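Local coordinates for protein novel Thermotoga maritima enzyme TM1112 (PDB 1O5U) that is of unknown function but adopts a cupin fold with a EutQ-like domain and is probably an enzyme, at residues A[39-44]-A[88-93]; A[57-62]-A[69-74]; A[33-38]-A[95-100]. All coordinates share one frame; numbering follows the deposited sequence.

Contact 1 (A[39-44]-A[88-93]); sequences EVSEFD and WKVLEP
Phe-43 and Trp-88 run alongside each other in the same direction, on the face of the sheet that also carries Val-90. CB of Trp-88 sits over one face of the Phe-43 ring, toward its rim. Trp-88 CB is 3.8 Å from the centroid of the Phe-43 ring, a CH-pi contact, with CZ the nearest ring atom. The Phe-43 chi1 of 57° puts CG between the backbone N and the carbonyl carbon, on the Trp-88 side. The phenyl ring and the indole five-membered ring are within 24° of parallel, but offset so far that little of one lies over the other. Val-90 brings CG2 to within 4.0 Å of Phe-43 CE2. OG of Ser-41 lies in the plane of the phenyl ring, at its edge, and donates to Glu-39 O.

On the other face Glu-42 and Lys-89 cross obliquely. Glu-42 OE1 lies against CD of Lys-89, but it is 4.4 Å from NZ, beyond a salt bridge. A water donates to OE1 and accepts a weak bond from NZ. The stronger partner of the Glu-42 carboxylate is Arg-87, through OE2.

Phe-43 N donates to Trp-88 O at 2.9 Å, and Trp-88 N to Phe-43 O at 2.8 Å. Val-90 N also donates to Ser-41 O, at 2.7 Å. The Ser-41 N to Val-90 O bond is weak. Next to it, Val-40 CG2 rests on Pro-93 CD at 3.8 Å. Leu-91 and Glu-92 both face Lys-59 and form a classic beta bulge. Strand 41-46, paired with 85-90, is an outermost strand of the four-stranded antiparallel sheet of the cupin barrel.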
loop_
_atom_site.group_PDB
_atom_site.type_symbol
_atom_site.label_atom_id
_atom_site.label_comp_id
_atom_site.label_asym_id
_atom_site.label_seq_id
_atom_site.Cartn_x
_atom_site.Cartn_y
_atom_site.Cartn_z
ATOM N N GLU A 39 3.615 12.848 1.611
ATOM C CA GLU A 39 3.367 13.629 2.805
ATOM C C GLU A 39 1.894 13.518 3.177
ATOM O O GLU A 39 1.111 13.010 2.405
ATOM C CB GLU A 39 3.725 15.103 2.534
ATOM C CG GLU A 39 2.727 15.788 1.619
ATOM C CD GLU A 39 2.818 15.423 0.114
ATOM O OE1 GLU A 39 3.801 14.763 -0.380
ATOM O OE2 GLU A 39 1.899 15.902 -0.612
ATOM N N VAL A 40 1.495 14.065 4.332
ATOM C CA VAL A 40 0.073 14.109 4.717
ATOM C C VAL A 40 -0.729 14.829 3.609
ATOM O O VAL A 40 -0.372 15.936 3.188
ATOM C CB VAL A 40 -0.092 14.811 6.083
ATOM C CG1 VAL A 40 -1.546 15.173 6.386
ATOM C CG2 VAL A 40 0.553 13.948 7.170
ATOM N N SER A 41 -1.812 14.204 3.165
ATOM C CA SER A 41 -2.517 14.540 1.946
ATOM C C SER A 41 -3.716 13.619 1.765
ATOM O O SER A 41 -3.851 12.617 2.481
ATOM C CB SER A 41 -1.588 14.413 0.731
ATOM O OG SER A 41 -1.086 13.097 0.574
ATOM N N GLU A 42 -4.557 13.941 0.787
ATOM C CA GLU A 42 -5.731 13.112 0.414
ATOM C C GLU A 42 -5.936 13.213 -1.080
ATOM O O GLU A 42 -5.926 14.318 -1.605
ATOM C CB GLU A 42 -6.995 13.579 1.156
ATOM C CG GLU A 42 -8.186 12.604 1.060
ATOM C CD GLU A 42 -9.327 12.862 2.065
ATOM O OE1 GLU A 42 -9.184 13.702 3.018
ATOM O OE2 GLU A 42 -10.376 12.180 1.926
ATOM N N PHE A 43 -6.068 12.073 -1.767
ATOM C CA PHE A 43 -6.091 12.055 -3.241
ATOM C C PHE A 43 -6.661 10.754 -3.754
ATOM O O PHE A 43 -6.521 9.708 -3.096
ATOM C CB PHE A 43 -4.681 12.213 -3.803
ATOM C CG PHE A 43 -3.709 11.167 -3.319
ATOM C CD1 PHE A 43 -3.561 9.946 -3.963
ATOM C CD2 PHE A 43 -2.953 11.388 -2.184
ATOM C CE1 PHE A 43 -2.661 8.999 -3.482
ATOM C CE2 PHE A 43 -2.081 10.441 -1.720
ATOM C CZ PHE A 43 -1.930 9.263 -2.350
ATOM N N ASP A 44 -7.293 10.828 -4.927
ATOM C CA ASP A 44 -7.821 9.639 -5.605
ATOM C C ASP A 44 -6.691 8.885 -6.292
ATOM O O ASP A 44 -5.736 9.486 -6.738
ATOM C CB ASP A 44 -8.877 10.014 -6.638
ATOM C CG ASP A 44 -10.172 10.485 -6.010
ATOM O OD1 ASP A 44 -10.397 10.237 -4.814
ATOM O OD2 ASP A 44 -11.039 11.098 -6.663
ATOM N N TRP A 88 -6.916 7.709 -1.153
ATOM C CA TRP A 88 -5.938 7.653 -0.093
ATOM C C TRP A 88 -6.024 8.879 0.802
ATOM O O TRP A 88 -6.065 10.016 0.307
ATOM C CB TRP A 88 -4.510 7.601 -0.681
ATOM C CG TRP A 88 -4.037 6.227 -1.100
ATOM C CD1 TRP A 88 -4.711 5.343 -1.867
ATOM C CD2 TRP A 88 -2.784 5.616 -0.784
ATOM N NE1 TRP A 88 -3.959 4.202 -2.040
ATOM C CE2 TRP A 88 -2.767 4.344 -1.394
ATOM C CE3 TRP A 88 -1.650 6.021 -0.078
ATOM C CZ2 TRP A 88 -1.722 3.483 -1.253
ATOM C CZ3 TRP A 88 -0.601 5.167 0.025
ATOM C CH2 TRP A 88 -0.634 3.910 -0.547
ATOM N N LYS A 89 -6.032 8.661 2.115
ATOM C CA LYS A 89 -5.862 9.748 3.097
ATOM C C LYS A 89 -4.640 9.441 3.922
ATOM O O LYS A 89 -4.659 8.524 4.774
ATOM C CB LYS A 89 -7.086 9.865 4.004
ATOM C CG LYS A 89 -7.033 11.112 4.884
ATOM C CD LYS A 89 -8.308 11.372 5.610
ATOM C CE LYS A 89 -8.152 12.629 6.466
ATOM N NZ LYS A 89 -9.319 12.870 7.374
ATOM N N VAL A 90 -3.555 10.132 3.621
ATOM C CA VAL A 90 -2.281 9.874 4.261
ATOM C C VAL A 90 -2.291 10.653 5.595
ATOM O O VAL A 90 -2.316 11.871 5.624
ATOM C CB VAL A 90 -1.108 10.348 3.410
ATOM C CG1 VAL A 90 0.198 10.206 4.207
ATOM C CG2 VAL A 90 -1.023 9.620 2.043
ATOM N N LEU A 91 -2.350 9.936 6.706
ATOM C CA LEU A 91 -2.469 10.553 8.020
ATOM C C LEU A 91 -1.103 10.795 8.661
ATOM O O LEU A 91 -0.915 11.783 9.399
ATOM C CB LEU A 91 -3.281 9.625 8.923
ATOM C CG LEU A 91 -4.735 9.389 8.509
ATOM C CD1 LEU A 91 -5.327 8.325 9.389
ATOM C CD2 LEU A 91 -5.561 10.651 8.555
ATOM N N GLU A 92 -0.190 9.861 8.433
ATOM C CA GLU A 92 1.223 10.032 8.803
ATOM C C GLU A 92 2.056 9.820 7.567
ATOM O O GLU A 92 1.821 8.858 6.827
ATOM C CB GLU A 92 1.598 9.041 9.896
ATOM C CG GLU A 92 0.760 9.230 11.159
ATOM C CD GLU A 92 0.967 8.129 12.164
ATOM O OE1 GLU A 92 1.876 7.291 11.981
ATOM O OE2 GLU A 92 0.179 8.114 13.135
ATOM N N PRO A 93 3.064 10.661 7.319
ATOM C CA PRO A 93 3.854 10.541 6.085
ATOM C C PRO A 93 4.298 9.125 5.783
ATOM O O PRO A 93 4.864 8.431 6.652
ATOM C CB PRO A 93 5.051 11.457 6.350
ATOM C CG PRO A 93 4.544 12.416 7.296
ATOM C CD PRO A 93 3.515 11.793 8.147
HETATM O O HOH W 1 -11.302 13.496 4.782
#

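Contact 2 (A[57-62]-A[69-74]); sequences EGKVEV and KYVIEK
Val-60 and Ile-72 meet on the buried face of this strand pair, and here the packing is close. CG1 of Ile-72 comes within 3.7 Å of Val-60 CB. Ile-72 has CG1 between its backbone N and carbonyl carbon (chi1 52°), which turns that branch toward the opposite strand. Ile-72 CD1 lies 4.2 Å from Val-62 CG2. Tyr-70 is on the same face, with CB and CD2 close to the carbonyl oxygen of Val-62. Outside the pair, Ile-17 touches Ile-72 and Tyr-70, while Trp-88 touches Val-60 and Val-62.

Two pairs of backbone bonds hold this part. Val-60 and Ile-72 bond N to O in both directions, each at 2.9 Å. Val-62 and Tyr-70 do the same, and the bond from Val-62 N reaches the Tyr-70 oxygen tilted 29° from its carbonyl plane. The two strands, 58-64 and 69-73, form an antiparallel beta hairpin. Strand 69-73 is the outermost strand of its sheet within the chain, and strand 58-64 joins the hairpin to strand 85-90 in the cupin fold.

The other face is looser and carries long polar chains. Lys-59 and Glu-73 lie side by side, but NZ and OE1 stay 4.7 Å apart, so no salt bridge forms. CE of Lys-59 also rests on CG1 of Val-71. CG of Glu-61 touches CG2 of the same valine.

At the Gly-58 end a water enters the pairing. Lys-74 N makes only a weak bond to Gly-58 O, at 3.3 Å. The water bridges the same atoms, donating to Gly-58 O and accepting from Lys-74 N. Gly-58 has backbone angles that would press a CB against the preceding carbonyl. Beyond it Glu-57 runs beside the Lys-74 chain; Glu-57 OE2 is 4.0 Å from Lys-74 NZ, too far for a salt bridge.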
loop_
_atom_site.group_PDB
_atom_site.type_symbol
_atom_site.label_atom_id
_atom_site.label_comp_id
_atom_site.label_asym_id
_atom_site.label_seq_id
_atom_site.Cartn_x
_atom_site.Cartn_y
_atom_site.Cartn_z
ATOM N N GLU A 57 7.122 3.216 6.728
ATOM C CA GLU A 57 6.679 4.219 7.667
ATOM C C GLU A 57 5.332 4.742 7.231
ATOM O O GLU A 57 5.034 4.771 6.051
ATOM C CB GLU A 57 7.634 5.416 7.704
ATOM C CG GLU A 57 9.073 5.113 8.069
ATOM C CD GLU A 57 9.254 4.659 9.531
ATOM O OE1 GLU A 57 8.381 4.887 10.399
ATOM O OE2 GLU A 57 10.316 4.053 9.810
ATOM N N GLY A 58 4.542 5.185 8.201
ATOM C CA GLY A 58 3.338 5.937 7.891
ATOM C C GLY A 58 2.042 5.251 8.210
ATOM O O GLY A 58 2.031 4.183 8.831
ATOM N N LYS A 59 0.975 5.910 7.835
ATOM C CA LYS A 59 -0.395 5.460 8.159
ATOM C C LYS A 59 -1.295 6.100 7.142
ATOM O O LYS A 59 -1.265 7.333 6.953
ATOM C CB LYS A 59 -0.831 5.880 9.541
ATOM C CG LYS A 59 -2.279 5.425 9.892
ATOM C CD LYS A 59 -2.704 5.847 11.239
ATOM C CE LYS A 59 -4.023 5.233 11.578
ATOM N NZ LYS A 59 -4.502 5.655 12.988
ATOM N N VAL A 60 -2.134 5.282 6.510
ATOM C CA VAL A 60 -3.037 5.721 5.471
ATOM C C VAL A 60 -4.391 5.083 5.674
ATOM O O VAL A 60 -4.444 3.909 6.029
ATOM C CB VAL A 60 -2.547 5.291 4.080
ATOM C CG1 VAL A 60 -3.398 5.902 2.985
ATOM C CG2 VAL A 60 -1.099 5.699 3.886
ATOM N N GLU A 61 -5.454 5.865 5.495
ATOM C CA GLU A 61 -6.841 5.354 5.452
ATOM C C GLU A 61 -7.199 5.254 3.943
ATOM O O GLU A 61 -7.158 6.273 3.264
ATOM C CB GLU A 61 -7.822 6.310 6.133
ATOM C CG GLU A 61 -7.757 6.325 7.676
ATOM C CD GLU A 61 -8.546 7.461 8.360
ATOM O OE1 GLU A 61 -8.922 8.478 7.701
ATOM O OE2 GLU A 61 -8.742 7.385 9.627
ATOM N N VAL A 62 -7.541 4.068 3.452
ATOM C CA VAL A 62 -7.956 3.926 2.031
ATOM C C VAL A 62 -9.480 3.653 2.007
ATOM O O VAL A 62 -9.962 2.858 2.770
ATOM C CB VAL A 62 -7.149 2.833 1.349
ATOM C CG1 VAL A 62 -7.612 2.580 -0.035
ATOM C CG2 VAL A 62 -5.666 3.151 1.375
ATOM N N LYS A 69 -13.396 0.391 3.641
ATOM C CA LYS A 69 -12.434 1.187 4.375
ATOM C C LYS A 69 -11.390 0.300 5.000
ATOM O O LYS A 69 -11.705 -0.744 5.580
ATOM C CB LYS A 69 -13.145 1.990 5.456
ATOM C CG LYS A 69 -14.100 3.037 4.812
ATOM C CD LYS A 69 -14.514 4.105 5.772
ATOM C CE LYS A 69 -15.155 5.309 5.093
ATOM N NZ LYS A 69 -14.089 6.281 4.674
ATOM N N TYR A 70 -10.151 0.736 4.875
ATOM C CA TYR A 70 -8.992 -0.018 5.341
ATOM C C TYR A 70 -8.006 1.001 5.900
ATOM O O TYR A 70 -8.028 2.177 5.503
ATOM C CB TYR A 70 -8.306 -0.658 4.145
ATOM C CG TYR A 70 -9.158 -1.598 3.364
ATOM C CD1 TYR A 70 -9.343 -2.935 3.765
ATOM C CD2 TYR A 70 -9.843 -1.150 2.248
ATOM C CE1 TYR A 70 -10.167 -3.803 3.002
ATOM C CE2 TYR A 70 -10.671 -1.999 1.525
ATOM C CZ TYR A 70 -10.838 -3.308 1.919
ATOM O OH TYR A 70 -11.651 -4.105 1.158
ATOM N N VAL A 71 -7.186 0.557 6.833
ATOM C CA VAL A 71 -6.053 1.325 7.298
ATOM C C VAL A 71 -4.833 0.471 6.996
ATOM O O VAL A 71 -4.813 -0.794 7.249
ATOM C CB VAL A 71 -6.169 1.603 8.814
ATOM C CG1 VAL A 71 -4.846 2.135 9.406
ATOM C CG2 VAL A 71 -7.269 2.589 9.047
ATOM N N ILE A 72 -3.811 1.137 6.503
ATOM C CA ILE A 72 -2.510 0.484 6.309
ATOM C C ILE A 72 -1.457 1.274 7.031
ATOM O O ILE A 72 -1.539 2.496 7.115
ATOM C CB ILE A 72 -2.171 0.326 4.845
ATOM C CG1 ILE A 72 -2.282 1.630 4.098
ATOM C CG2 ILE A 72 -3.132 -0.661 4.198
ATOM C CD1 ILE A 72 -1.947 1.503 2.582
ATOM N N GLU A 73 -0.527 0.569 7.622
ATOM C CA GLU A 73 0.465 1.229 8.456
ATOM C C GLU A 73 1.763 0.483 8.451
ATOM O O GLU A 73 1.878 -0.557 7.764
ATOM C CB GLU A 73 -0.078 1.506 9.843
ATOM C CG GLU A 73 -0.476 0.337 10.621
ATOM C CD GLU A 73 -1.412 0.680 11.793
ATOM O OE1 GLU A 73 -1.972 1.850 12.000
ATOM O OE2 GLU A 73 -1.567 -0.292 12.499
ATOM N N LYS A 74 2.761 1.024 9.180
ATOM C CA LYS A 74 4.119 0.483 9.125
ATOM C C LYS A 74 4.084 -1.015 9.343
ATOM O O LYS A 74 3.462 -1.527 10.295
ATOM C CB LYS A 74 4.990 1.182 10.193
ATOM C CG LYS A 74 6.386 0.669 10.293
ATOM C CD LYS A 74 7.130 1.493 11.366
ATOM C CE LYS A 74 8.586 1.070 11.497
ATOM N NZ LYS A 74 9.175 1.591 12.774
HETATM O O HOH W 2 2.273 3.111 11.461
#

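Contact 3 (A[33-38]-A[95-100]); sequences WPIWEK and RKHYNL
This is an antiparallel strand pair at one edge of the five-stranded sheet of the cupin fold, and aromatic side chains do much of the packing. Trp-36 and Lys-96 exchange two backbone bonds, and Tyr-98 N donates to Pro-34 O.

CB of Asn-99 lies over the centre of the Trp-33 six-membered ring, 3.5 Å from its centroid. The amide stacks on the indole with the planes 20° apart. His-97 donates from ND1 to Trp-33 O at 2.6 Å, with the oxygen in the imidazole plane. This bond fixes the turn of the ring, and Ile-35 CG1 covers one of its faces. Tyr-98 CG lies between backbone N and carbonyl carbon (chi1 72°), on the Pro-34 side; Pro-34 CG sits over the ring. A water links Tyr-98 OH to Ile-35 O.

Arg-95 NH1 forms a 3.0 Å salt bridge to Glu-37 OE1 from above the carboxylate plane, and NE adds a weak bond to that oxygen. The guanidinium is turned 79° from that plane. Lys-96 passes CE close to Trp-36 CE3; its NZ is covalently linked to an unidentified ligand.

Strand 93-100 lies between strands 35-38 and 51-55. Trp-36 meets the Trp-88 ring of strand 85-90, nearly perpendicular to it.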
loop_
_atom_site.group_PDB
_atom_site.type_symbol
_atom_site.label_atom_id
_atom_site.label_comp_id
_atom_site.label_asym_id
_atom_site.label_seq_id
_atom_site.Cartn_x
_atom_site.Cartn_y
_atom_site.Cartn_z
ATOM N N TRP A 33 12.798 -3.332 -4.310
ATOM C CA TRP A 33 11.717 -2.690 -4.995
ATOM C C TRP A 33 11.910 -1.186 -4.898
ATOM O O TRP A 33 12.379 -0.708 -3.853
ATOM C CB TRP A 33 10.396 -3.048 -4.353
ATOM C CG TRP A 33 9.955 -4.504 -4.443
ATOM C CD1 TRP A 33 10.545 -5.511 -5.082
ATOM C CD2 TRP A 33 8.756 -5.035 -3.861
ATOM N NE1 TRP A 33 9.825 -6.679 -4.920
ATOM C CE2 TRP A 33 8.715 -6.409 -4.164
ATOM C CE3 TRP A 33 7.744 -4.486 -3.072
ATOM C CZ2 TRP A 33 7.661 -7.238 -3.755
ATOM C CZ3 TRP A 33 6.674 -5.297 -2.684
ATOM C CH2 TRP A 33 6.665 -6.661 -3.000
ATOM N N PRO A 34 11.457 -0.420 -5.887
ATOM C CA PRO A 34 11.474 1.054 -5.764
ATOM C C PRO A 34 10.741 1.581 -4.538
ATOM O O PRO A 34 9.822 0.915 -4.022
ATOM C CB PRO A 34 10.741 1.528 -7.028
ATOM C CG PRO A 34 9.984 0.321 -7.508
ATOM C CD PRO A 34 10.811 -0.855 -7.143
ATOM N N ILE A 35 11.097 2.798 -4.135
ATOM C CA ILE A 35 10.559 3.435 -2.946
ATOM C C ILE A 35 9.729 4.629 -3.386
ATOM O O ILE A 35 10.133 5.391 -4.271
ATOM C CB ILE A 35 11.699 3.853 -1.986
ATOM C CG1 ILE A 35 12.355 2.608 -1.350
ATOM C CG2 ILE A 35 11.099 4.697 -0.829
ATOM C CD1 ILE A 35 13.690 2.883 -0.600
ATOM N N TRP A 36 8.589 4.800 -2.731
ATOM C CA TRP A 36 7.656 5.907 -2.925
ATOM C C TRP A 36 7.338 6.503 -1.548
ATOM O O TRP A 36 7.187 5.787 -0.550
ATOM C CB TRP A 36 6.382 5.407 -3.547
ATOM C CG TRP A 36 5.305 6.421 -3.804
ATOM C CD1 TRP A 36 5.156 7.166 -4.903
ATOM C CD2 TRP A 36 4.151 6.657 -3.001
ATOM N NE1 TRP A 36 4.003 7.911 -4.822
ATOM C CE2 TRP A 36 3.374 7.621 -3.651
ATOM C CE3 TRP A 36 3.710 6.169 -1.781
ATOM C CZ2 TRP A 36 2.182 8.071 -3.149
ATOM C CZ3 TRP A 36 2.534 6.635 -1.266
ATOM C CH2 TRP A 36 1.774 7.582 -1.959
ATOM N N GLU A 37 7.272 7.824 -1.492
ATOM C CA GLU A 37 6.922 8.523 -0.269
ATOM C C GLU A 37 5.853 9.565 -0.555
ATOM O O GLU A 37 5.822 10.159 -1.635
ATOM C CB GLU A 37 8.160 9.276 0.234
ATOM C CG GLU A 37 9.251 8.397 0.725
ATOM C CD GLU A 37 10.368 9.223 1.376
ATOM O OE1 GLU A 37 10.195 9.698 2.506
ATOM O OE2 GLU A 37 11.393 9.404 0.736
ATOM N N LYS A 38 5.074 9.885 0.457
ATOM C CA LYS A 38 4.010 10.868 0.316
ATOM C C LYS A 38 3.771 11.522 1.655
ATOM O O LYS A 38 3.695 10.857 2.688
ATOM C CB LYS A 38 2.720 10.225 -0.130
ATOM C CG LYS A 38 1.619 11.157 -0.583
ATOM C CD LYS A 38 2.010 11.780 -1.857
ATOM C CE LYS A 38 0.899 12.481 -2.488
ATOM N NZ LYS A 38 0.619 13.689 -1.762
ATOM N N ARG A 95 6.246 6.029 3.650
ATOM C CA ARG A 95 7.387 5.535 2.862
ATOM C C ARG A 95 7.152 4.069 2.609
ATOM O O ARG A 95 6.857 3.311 3.523
ATOM C CB ARG A 95 8.721 5.737 3.558
ATOM C CG ARG A 95 9.880 5.248 2.786
ATOM C CD ARG A 95 11.229 5.582 3.413
ATOM N NE ARG A 95 11.374 7.004 3.630
ATOM C CZ ARG A 95 11.857 7.567 4.713
ATOM N NH1 ARG A 95 11.894 8.882 4.779
ATOM N NH2 ARG A 95 12.300 6.849 5.734
ATOM N N LYS A 96 7.243 3.648 1.356
ATOM C CA LYS A 96 6.980 2.246 1.031
ATOM C C LYS A 96 7.839 1.766 -0.103
ATOM O O LYS A 96 8.308 2.577 -0.953
ATOM C CB LYS A 96 5.503 2.062 0.676
ATOM C CG LYS A 96 5.089 2.703 -0.567
ATOM C CD LYS A 96 3.572 2.705 -0.757
ATOM C CE LYS A 96 3.250 2.730 -2.246
ATOM N NZ LYS A 96 1.820 2.306 -2.454
ATOM N N HIS A 97 8.076 0.454 -0.105
ATOM C CA HIS A 97 8.581 -0.279 -1.290
ATOM C C HIS A 97 7.360 -0.754 -2.094
ATOM O O HIS A 97 6.350 -1.164 -1.485
ATOM C CB HIS A 97 9.430 -1.493 -0.852
ATOM C CG HIS A 97 10.815 -1.143 -0.394
ATOM N ND1 HIS A 97 11.842 -0.889 -1.279
ATOM C CD2 HIS A 97 11.353 -1.043 0.848
ATOM C CE1 HIS A 97 12.944 -0.590 -0.606
ATOM N NE2 HIS A 97 12.680 -0.688 0.693
ATOM N N TYR A 98 7.429 -0.716 -3.434
ATOM C CA TYR A 98 6.277 -1.098 -4.258
ATOM C C TYR A 98 6.692 -1.871 -5.486
ATOM O O TYR A 98 7.775 -1.669 -6.021
ATOM C CB TYR A 98 5.385 0.109 -4.620
ATOM C CG TYR A 98 6.012 1.013 -5.629
ATOM C CD1 TYR A 98 5.831 0.812 -6.998
ATOM C CD2 TYR A 98 6.855 2.029 -5.234
ATOM C CE1 TYR A 98 6.468 1.653 -7.936
ATOM C CE2 TYR A 98 7.465 2.857 -6.145
ATOM C CZ TYR A 98 7.288 2.680 -7.480
ATOM O OH TYR A 98 7.958 3.536 -8.366
ATOM N N ASN A 99 5.830 -2.801 -5.897
ATOM C CA ASN A 99 6.087 -3.692 -7.044
ATOM C C ASN A 99 4.818 -3.736 -7.855
ATOM O O ASN A 99 3.788 -4.091 -7.339
ATOM C CB ASN A 99 6.465 -5.113 -6.573
ATOM C CG ASN A 99 6.900 -6.023 -7.698
ATOM O OD1 ASN A 99 7.826 -5.690 -8.477
ATOM N ND2 ASN A 99 6.248 -7.195 -7.807
ATOM N N LEU A 100 4.896 -3.292 -9.105
ATOM C CA LEU A 100 3.770 -3.368 -10.044
ATOM C C LEU A 100 3.832 -4.713 -10.717
ATOM O O LEU A 100 4.918 -5.171 -11.037
ATOM C CB LEU A 100 3.883 -2.254 -11.086
ATOM C CG LEU A 100 4.017 -0.839 -10.539
ATOM C CD1 LEU A 100 4.088 0.135 -11.693
ATOM C CD2 LEU A 100 2.856 -0.526 -9.641
HETATM O O HOH W 3 9.412 5.563 -7.019
#

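Overall arrangement
Contact 3 closes the longest loop of the three. Contact 1 is nested inside it, contact 2 inside contact 1. Contacts 1 and 2 have centres about 9 Å apart and share the four-stranded sheet, where strands 85-90 and 58-64 are neighbours. Contact 3, in the five-stranded sheet, lies about 15 Å from contact 1 and 14 Å from contact 2, centre to centre. Glu-57 O of contact 2 probably hydrogen-bonds Arg-95 N of contact 3 (3.0 Å). The chain passes between sheets twice, from strand 35-38 to 41-46 and from 85-90 to 93-100. Trp-88 of contact 1 packs on Trp-36 and Lys-96 of contact 3. The Lys-96 ligand lies near Trp-88, consistent with a pocket between the sheets.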